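Local atomic coordinates of lumazine protein (Photobacterium kishitanii, PDB entry 3A3B), a protein that serves as the antenna of bacterial bioluminescence, carrying a bound lumazine or flavin chromophore and shifting luciferase emission to shorter wavelength. Residues 104-109 with 176-181. Sequence-based numbering, arbitrary orientation.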
ATOM      1  N   GLY A 104       6.430  -4.144  -8.041  1.00 22.68           N
ATOM      2  CA  GLY A 104       5.550  -3.897  -9.186  1.00 22.82           C
ATOM      3  C   GLY A 104       4.193  -3.329  -8.824  1.00 21.74           C
ATOM      4  O   GLY A 104       3.853  -3.174  -7.666  1.00 22.98           O
ATOM      5  N   VAL A 105       3.409  -3.024  -9.831  1.00 22.03           N
ATOM      6  CA  VAL A 105       2.040  -2.563  -9.649  1.00 21.64           C
ATOM      7  C   VAL A 105       1.204  -3.716 -10.206  1.00 22.21           C
ATOM      8  O   VAL A 105       1.430  -4.139 -11.352  1.00 21.64           O
ATOM      9  CB  VAL A 105       1.817  -1.245 -10.408  1.00 21.82           C
ATOM     10  CG1 VAL A 105       0.356  -0.873 -10.527  1.00 22.58           C
ATOM     11  CG2 VAL A 105       2.601  -0.114  -9.754  1.00 23.19           C
ATOM     12  N   ALA A 106       0.311  -4.266  -9.378  1.00 19.43           N
ATOM     13  CA  ALA A 106      -0.515  -5.367  -9.770  1.00 19.44           C
ATOM     14  C   ALA A 106      -1.921  -4.814  -9.837  1.00 19.51           C
ATOM     15  O   ALA A 106      -2.145  -3.683  -9.437  1.00 20.33           O
ATOM     16  CB  ALA A 106      -0.407  -6.469  -8.769  1.00 17.99           C
ATOM     17  N   THR A 107      -2.844  -5.564 -10.407  1.00 20.50           N
ATOM     18  CA  THR A 107      -4.229  -5.107 -10.520  1.00 22.78           C
ATOM     19  C   THR A 107      -5.189  -6.098  -9.886  1.00 22.03           C
ATOM     20  O   THR A 107      -5.122  -7.312 -10.139  1.00 23.35           O
ATOM     21  CB  THR A 107      -4.598  -4.854 -11.990  1.00 23.21           C
ATOM     22  OG1 THR A 107      -3.634  -3.956 -12.544  1.00 24.94           O
ATOM     23  CG2 THR A 107      -5.966  -4.214 -12.112  1.00 25.34           C
ATOM     24  N   VAL A 108      -6.073  -5.603  -9.030  1.00 22.02           N
ATOM     25  CA  VAL A 108      -7.088  -6.498  -8.435  1.00 22.42           C
ATOM     26  C   VAL A 108      -7.962  -7.138  -9.530  1.00 23.34           C
ATOM     27  O   VAL A 108      -8.518  -6.435 -10.365  1.00 24.45           O
ATOM     28  CB  VAL A 108      -7.989  -5.748  -7.390  1.00 21.61           C
ATOM     29  CG1 VAL A 108      -9.113  -6.650  -6.963  1.00 20.00           C
ATOM     30  CG2 VAL A 108      -7.149  -5.323  -6.186  1.00 21.17           C
ATOM     31  N   ASP A 109      -8.087  -8.456  -9.507  1.00 23.91           N
ATOM     32  CA  ASP A 109      -8.877  -9.183 -10.502  1.00 25.65           C
ATOM     33  C   ASP A 109     -10.355  -9.367 -10.058  1.00 26.48           C
ATOM     34  O   ASP A 109     -11.258  -9.401 -10.881  1.00 26.31           O
ATOM     35  CB  ASP A 109      -8.252 -10.540 -10.773  1.00 25.99           C
ATOM     36  CG  ASP A 109      -8.889 -11.243 -11.961  1.00 30.97           C
ATOM     37  OD1 ASP A 109      -8.798 -10.684 -13.064  1.00 33.29           O
ATOM     38  OD2 ASP A 109      -9.497 -12.334 -11.782  1.00 34.26           O
ATOM     39  N   SER A 176      -8.716  -1.944  -9.436  1.00 28.38           N
ATOM     40  CA  SER A 176      -7.838  -1.256  -8.506  1.00 27.70           C
ATOM     41  C   SER A 176      -6.387  -1.722  -8.721  1.00 27.23           C
ATOM     42  O   SER A 176      -6.099  -2.920  -8.767  1.00 27.29           O
ATOM     43  CB  SER A 176      -8.250  -1.554  -7.046  1.00 27.87           C
ATOM     44  OG  SER A 176      -9.452  -0.870  -6.682  1.00 26.35           O
ATOM     45  N   ASP A 177      -5.488  -0.774  -8.876  1.00 26.39           N
ATOM     46  CA  ASP A 177      -4.082  -1.119  -8.931  1.00 25.51           C
ATOM     47  C   ASP A 177      -3.556  -1.057  -7.493  1.00 23.43           C
ATOM     48  O   ASP A 177      -4.073  -0.302  -6.686  1.00 23.09           O
ATOM     49  CB  ASP A 177      -3.334  -0.153  -9.827  1.00 26.33           C
ATOM     50  CG  ASP A 177      -3.561  -0.431 -11.326  1.00 29.74           C
ATOM     51  OD1 ASP A 177      -4.057  -1.519 -11.709  1.00 30.68           O
ATOM     52  OD2 ASP A 177      -3.206   0.462 -12.105  1.00 33.23           O
ATOM     53  N   VAL A 178      -2.545  -1.862  -7.196  1.00 21.41           N
ATOM     54  CA  VAL A 178      -1.950  -1.973  -5.876  1.00 19.86           C
ATOM     55  C   VAL A 178      -0.437  -2.041  -6.025  1.00 20.31           C
ATOM     56  O   VAL A 178       0.067  -2.498  -7.053  1.00 20.66           O
ATOM     57  CB  VAL A 178      -2.447  -3.243  -5.092  1.00 19.98           C
ATOM     58  CG1 VAL A 178      -3.951  -3.187  -4.881  1.00 16.24           C
ATOM     59  CG2 VAL A 178      -2.090  -4.579  -5.782  1.00 19.03           C
ATOM     60  N   ASN A 179       0.290  -1.563  -5.018  1.00 18.85           N
ATOM     61  CA  ASN A 179       1.726  -1.762  -4.963  1.00 19.03           C
ATOM     62  C   ASN A 179       2.032  -3.133  -4.397  1.00 19.25           C
ATOM     63  O   ASN A 179       1.545  -3.484  -3.320  1.00 19.49           O
ATOM     64  CB  ASN A 179       2.321  -0.699  -4.025  1.00 17.20           C
ATOM     65  CG  ASN A 179       2.077   0.676  -4.519  1.00 19.46           C
ATOM     66  OD1 ASN A 179       2.056   0.892  -5.743  1.00 18.22           O
ATOM     67  ND2 ASN A 179       1.874   1.642  -3.593  1.00 18.15           N
ATOM     68  N   VAL A 180       2.870  -3.900  -5.068  1.00 20.42           N
ATOM     69  CA  VAL A 180       3.281  -5.213  -4.535  1.00 20.97           C
ATOM     70  C   VAL A 180       4.767  -5.230  -4.161  1.00 21.93           C
ATOM     71  O   VAL A 180       5.605  -4.668  -4.877  1.00 21.44           O
ATOM     72  CB  VAL A 180       2.861  -6.413  -5.458  1.00 21.62           C
ATOM     73  CG1 VAL A 180       2.923  -6.071  -6.912  1.00 23.15           C
ATOM     74  CG2 VAL A 180       3.673  -7.693  -5.135  1.00 22.86           C
ATOM     75  N   GLU A 181       5.082  -5.833  -3.012  1.00 22.48           N
ATOM     76  CA  GLU A 181       6.456  -6.111  -2.664  1.00 23.49           C
ATOM     77  C   GLU A 181       6.593  -7.598  -2.450  1.00 25.14           C
ATOM     78  O   GLU A 181       5.991  -8.149  -1.519  1.00 24.55           O
ATOM     79  CB  GLU A 181       6.936  -5.352  -1.405  1.00 23.21           C
ATOM     80  CG  GLU A 181       8.453  -5.603  -1.077  1.00 22.16           C
ATOM     81  CD  GLU A 181       8.973  -4.844   0.165  1.00 24.00           C
ATOM     82  OE1 GLU A 181       8.331  -3.874   0.659  1.00 20.52           O
ATOM     83  OE2 GLU A 181      10.066  -5.195   0.623  1.00 25.27           O
TER
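Closure of the second six-stranded antiparallel barrel of this riboflavin-synthase-like fold is made here, where the first strand of that barrel, through Gly104 to Thr107, pairs with the last, through Asp177 to Val180. Gly104 with Val180 and Ala106 with Val178 are hydrogen-bonded pairs; Val105 with Asn179 and Thr107 with Asp177 are non-hydrogen-bonded ones. The N-to-C directions of the short segments make 135°, well short of antiparallel, in keeping with the strong twist of a small closed barrel. Four of the five backbone bonds are firm; the exception is weak, Gly104 N to Val180 O at 3.3 Å. Beyond the last bridge, Val108 N still reaches Ser176 O at 2.7 Å in a nearly straight bond.

One face of the ladder is apolar. Ala106 CB touches two methyls of the other strand, 3.8 Å from Val180 CG1 and 3.9 Å from Val178 CG2, while Val108 CG2 adds a looser touch on Val178 CG1. Ile122 of the neighbouring strand 117-123 packs on both Ala106 and Val178, and Ile138 and Ile140 reach Val180, consistent with this face lining the barrel interior.

Val105, Thr107, Asp177 and Asn179 occupy the other face. Asn179 lies near Ile102 and Cys47, both riboflavin-binding positions, and its amide bonds to residues of what is predicted to be the first lumazine-binding repeat: OD1 accepts from Thr71 N and ND2 donates to Asn45 O. Val105 CG1 leans on Asp177 CB at 3.8 Å. Alongside, Thr107 and Asp177 point the same way; with its OG1 turned beside its own backbone N (chi1 -54°), Thr107 donates through OG1 to Asp177 OD1 at 2.6 Å, meeting the syn side 32° out of the carboxylate plane.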